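Local coordinates for protein glutathione transferase gst1-6 (Anopheles dirus, PDB 1V2A) that probably catalyses the conjugation of glutathione to electrophilic compounds, releasing a halide ion, as a homodimeric Delta class glutathione transferase, at residues 172-175 with 176-179; 133-136 with 137-140. All coordinates share one frame; numbering follows the deposited sequence.

Contact 1 of 2, residues 172-175 with 176-179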
loop_
_atom_site.group_PDB
_atom_site.type_symbol
_atom_site.label_atom_id
_atom_site.label_comp_id
_atom_site.label_asym_id
_atom_site.label_seq_id
_atom_site.Cartn_x
_atom_site.Cartn_y
_atom_site.Cartn_z
ATOM N N GLU B 172 24.584 -9.928 2.493
ATOM C CA GLU B 172 25.982 -9.588 2.268
ATOM C C GLU B 172 26.120 -8.654 1.076
ATOM O O GLU B 172 26.873 -7.681 1.122
ATOM C CB GLU B 172 26.804 -10.855 2.022
ATOM C CG GLU B 172 28.312 -10.640 1.967
ATOM C CD GLU B 172 28.754 -9.802 0.784
ATOM O OE1 GLU B 172 28.358 -10.135 -0.352
ATOM O OE2 GLU B 172 29.501 -8.818 0.988
ATOM N N PRO B 173 25.396 -8.938 -0.018
ATOM C CA PRO B 173 25.488 -8.076 -1.196
ATOM C C PRO B 173 24.844 -6.703 -1.026
ATOM O O PRO B 173 24.977 -5.843 -1.890
ATOM C CB PRO B 173 24.823 -8.911 -2.282
ATOM C CG PRO B 173 23.798 -9.688 -1.516
ATOM C CD PRO B 173 24.552 -10.114 -0.290
ATOM N N PHE B 174 24.158 -6.492 0.091
ATOM C CA PHE B 174 23.514 -5.206 0.334
ATOM C C PHE B 174 24.141 -4.451 1.507
ATOM O O PHE B 174 23.640 -4.490 2.627
ATOM C CB PHE B 174 22.014 -5.413 0.552
ATOM C CG PHE B 174 21.346 -6.176 -0.561
ATOM C CD1 PHE B 174 21.246 -7.563 -0.512
ATOM C CD2 PHE B 174 20.863 -5.511 -1.685
ATOM C CE1 PHE B 174 20.680 -8.280 -1.565
ATOM C CE2 PHE B 174 20.299 -6.212 -2.739
ATOM C CZ PHE B 174 20.207 -7.601 -2.680
ATOM N N PRO B 175 25.263 -3.754 1.248
ATOM C CA PRO B 175 26.036 -2.962 2.207
ATOM C C PRO B 175 25.272 -1.852 2.919
ATOM O O PRO B 175 25.251 -1.789 4.151
ATOM C CB PRO B 175 27.167 -2.404 1.349
ATOM C CG PRO B 175 27.389 -3.488 0.364
ATOM C CD PRO B 175 25.984 -3.842 -0.033
ATOM N N HIS B 176 24.655 -0.970 2.140
ATOM C CA HIS B 176 23.921 0.149 2.712
ATOM C C HIS B 176 22.710 -0.280 3.519
ATOM O O HIS B 176 22.346 0.385 4.490
ATOM C CB HIS B 176 23.531 1.134 1.617
ATOM C CG HIS B 176 24.701 1.649 0.839
ATOM N ND1 HIS B 176 25.241 0.970 -0.232
ATOM C CD2 HIS B 176 25.461 2.759 1.002
ATOM C CE1 HIS B 176 26.280 1.640 -0.698
ATOM N NE2 HIS B 176 26.434 2.730 0.034
ATOM N N ILE B 177 22.079 -1.385 3.132
ATOM C CA ILE B 177 20.938 -1.870 3.897
ATOM C C ILE B 177 21.460 -2.289 5.277
ATOM O O ILE B 177 20.895 -1.916 6.303
ATOM C CB ILE B 177 20.261 -3.082 3.217
ATOM C CG1 ILE B 177 19.642 -2.645 1.889
ATOM C CG2 ILE B 177 19.185 -3.671 4.138
ATOM C CD1 ILE B 177 18.929 -3.757 1.149
ATOM N N ARG B 178 22.559 -3.041 5.297
ATOM C CA ARG B 178 23.126 -3.484 6.562
ATOM C C ARG B 178 23.451 -2.279 7.430
ATOM O O ARG B 178 23.068 -2.223 8.605
ATOM C CB ARG B 178 24.390 -4.326 6.340
ATOM C CG ARG B 178 24.139 -5.671 5.645
ATOM C CD ARG B 178 25.307 -6.644 5.838
ATOM N NE ARG B 178 26.547 -6.177 5.218
ATOM C CZ ARG B 178 26.790 -6.223 3.913
ATOM N NH1 ARG B 178 25.881 -6.723 3.091
ATOM N NH2 ARG B 178 27.928 -5.746 3.425
ATOM N N ALA B 179 24.146 -1.305 6.855
ATOM C CA ALA B 179 24.493 -0.108 7.610
ATOM C C ALA B 179 23.214 0.532 8.146
ATOM O O ALA B 179 23.074 0.755 9.347
ATOM C CB ALA B 179 25.241 0.875 6.718
#
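The guanidinium group of Arg178 lies over Pro175, whose CA sits 3.4 Å above one face and toward its rim. At the edge of the same group, near its plane, stands the carbonyl oxygen of Glu172. NH1 of Arg178 points toward that oxygen, but the modelled separation is implausibly short and the place of NH1 is doubtful. NH1 also makes a weak hydrogen bond to Leu171 O. A bend at chi3 (-64°) turns the arginine back toward the loop that precedes its own helix. The ring of Phe174 meets CD1 of Ile177 obliquely. The two side chains run alongside each other in the same direction, with Phe174 CB 3.6 Å from Ile177 CD1.

Phe174 is the N-cap residue of helix 175-185, in the helical C-terminal domain of the glutathione transferase fold. Its side chain packs on helix 122-141. Phe174 O accepts a hydrogen bond from Arg178 N at 3.2 Å. Pro175 O then accepts one from Ala179 N at 3.0 Å. The carboxylate of Glu136, on helix 122-141, probably bonds to His176 and to the backbone N of Ile177.

The carboxylate of Glu172 is near Arg178, yet OE2 of Glu172 is 4.2 Å from NH2 of Arg178. No N-H of the arginine is directed at it, so only the charges attract. The negative charge of Glu136 at the helix start would probably be stabilised by the helix dipole.

Contact 2 of 2, residues 133-136 with 137-140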
loop_
_atom_site.group_PDB
_atom_site.type_symbol
_atom_site.label_atom_id
_atom_site.label_comp_id
_atom_site.label_asym_id
_atom_site.label_seq_id
_atom_site.Cartn_x
_atom_site.Cartn_y
_atom_site.Cartn_z
ATOM N N ASP B 133 17.692 -4.055 -4.335
ATOM C CA ASP B 133 18.609 -3.119 -4.977
ATOM C C ASP B 133 18.029 -1.717 -4.869
ATOM O O ASP B 133 18.754 -0.740 -4.668
ATOM C CB ASP B 133 18.815 -3.475 -6.453
ATOM C CG ASP B 133 19.530 -4.797 -6.639
ATOM O OD1 ASP B 133 20.536 -5.024 -5.932
ATOM O OD2 ASP B 133 19.096 -5.600 -7.494
ATOM N N LEU B 134 16.713 -1.622 -5.013
ATOM C CA LEU B 134 16.042 -0.335 -4.916
ATOM C C LEU B 134 16.210 0.215 -3.508
ATOM O O LEU B 134 16.655 1.354 -3.328
ATOM C CB LEU B 134 14.557 -0.484 -5.254
ATOM C CG LEU B 134 14.238 -0.488 -6.752
ATOM C CD1 LEU B 134 12.786 -0.875 -6.986
ATOM C CD2 LEU B 134 14.530 0.894 -7.320
ATOM N N LEU B 135 15.853 -0.597 -2.511
ATOM C CA LEU B 135 15.987 -0.177 -1.121
ATOM C C LEU B 135 17.449 0.204 -0.903
ATOM O O LEU B 135 17.754 1.218 -0.290
ATOM C CB LEU B 135 15.596 -1.308 -0.161
ATOM C CG LEU B 135 15.687 -0.946 1.332
ATOM C CD1 LEU B 135 14.659 0.141 1.658
ATOM C CD2 LEU B 135 15.440 -2.173 2.196
ATOM N N GLU B 136 18.349 -0.618 -1.426
ATOM C CA GLU B 136 19.772 -0.355 -1.297
ATOM C C GLU B 136 20.060 1.064 -1.797
ATOM O O GLU B 136 20.744 1.828 -1.121
ATOM C CB GLU B 136 20.565 -1.391 -2.098
ATOM C CG GLU B 136 22.075 -1.212 -2.063
ATOM C CD GLU B 136 22.689 -1.467 -0.692
ATOM O OE1 GLU B 136 22.003 -2.006 0.206
ATOM O OE2 GLU B 136 23.878 -1.136 -0.521
ATOM N N GLN B 137 19.523 1.417 -2.967
ATOM C CA GLN B 137 19.722 2.757 -3.528
ATOM C C GLN B 137 19.127 3.817 -2.605
ATOM O O GLN B 137 19.760 4.828 -2.324
ATOM C CB GLN B 137 19.075 2.881 -4.916
ATOM C CG GLN B 137 19.744 2.054 -6.014
ATOM C CD GLN B 137 19.024 2.152 -7.355
ATOM O OE1 GLN B 137 18.879 3.239 -7.917
ATOM N NE2 GLN B 137 18.575 1.012 -7.874
ATOM N N PHE B 138 17.906 3.583 -2.138
ATOM C CA PHE B 138 17.241 4.522 -1.244
ATOM C C PHE B 138 18.135 4.894 -0.060
ATOM O O PHE B 138 18.332 6.071 0.245
ATOM C CB PHE B 138 15.934 3.916 -0.712
ATOM C CG PHE B 138 14.901 3.647 -1.779
ATOM C CD1 PHE B 138 13.783 2.865 -1.495
ATOM C CD2 PHE B 138 15.027 4.194 -3.050
ATOM C CE1 PHE B 138 12.811 2.620 -2.468
ATOM C CE2 PHE B 138 14.065 3.957 -4.028
ATOM C CZ PHE B 138 12.951 3.170 -3.732
ATOM N N VAL B 139 18.681 3.881 0.604
ATOM C CA VAL B 139 19.534 4.111 1.765
ATOM C C VAL B 139 20.977 4.496 1.443
ATOM O O VAL B 139 21.867 4.367 2.285
ATOM C CB VAL B 139 19.509 2.889 2.706
ATOM C CG1 VAL B 139 18.114 2.731 3.276
ATOM C CG2 VAL B 139 19.914 1.627 1.954
ATOM N N THR B 140 21.208 4.962 0.219
ATOM C CA THR B 140 22.537 5.417 -0.179
ATOM C C THR B 140 22.393 6.902 -0.498
ATOM O O THR B 140 23.258 7.715 -0.149
ATOM C CB THR B 140 23.062 4.712 -1.443
ATOM O OG1 THR B 140 22.279 5.116 -2.572
ATOM C CG2 THR B 140 22.994 3.214 -1.289
#
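Phe138 packs tightly against the preceding turn, with Leu134 O over one face of its ring, 3.2 Å above the ring plane and off its centre. Leu135 N lies over that same face, farther off. The ring's apolar neighbours are less close: Leu134 CB is 4.3 Å from Phe138 CZ. Phe138 CG is anti to the carbonyl carbon (chi1 -64°), which swings the ring back over this turn. Phe98 meets the ring edge-to-face, Arg95 makes a cation-pi contact, and Trp62 of the second subunit packs on it.

Regular i to i+4 bonds run through this part of helix 122-141, in the all-helical C-terminal domain of the glutathione transferase fold. Phe138 N reaches Leu134 O at 2.8 Å, and Val139 N reaches Leu135 O at 3.0 Å. A bend at chi2 (67°) turns the Glu136 carboxylate toward helix 175-185.

Gln137 is exposed and its packing is looser. Its chain runs out straight from CG. Gln137 NE2 is 4.1 Å from Leu134 CD2, and Pro47 of the second subunit lies against Gln137. Near the helix end the pattern changes. Gln137 O accepts two donors from Thr140: the backbone N at 2.9 Å and OG1 at 2.5 Å. Asp133 is in a salt bridge with Lys129.

Both contacts are local and partly buried, and their centres lie 9 Å apart in the C-terminal domain. Contact 1 starts a helix; contact 2 lies in the last turns of helix 122-141. They meet through Glu136, whose OE2 is 2.5 Å from His176 ND1 and whose OE1 is 3.0 Å from Ile177 N, both probable hydrogen bonds. Each has an apolar buried side: Phe174 and Ile177 in contact 1, Leu134, Leu135, Phe138 and Val139 in contact 2. Contact 2 also reaches the second subunit; contact 1 touches no other chain. The polar side of contact 1 holds a long charge pair, whereas the carboxylates of contact 2 have firm partners.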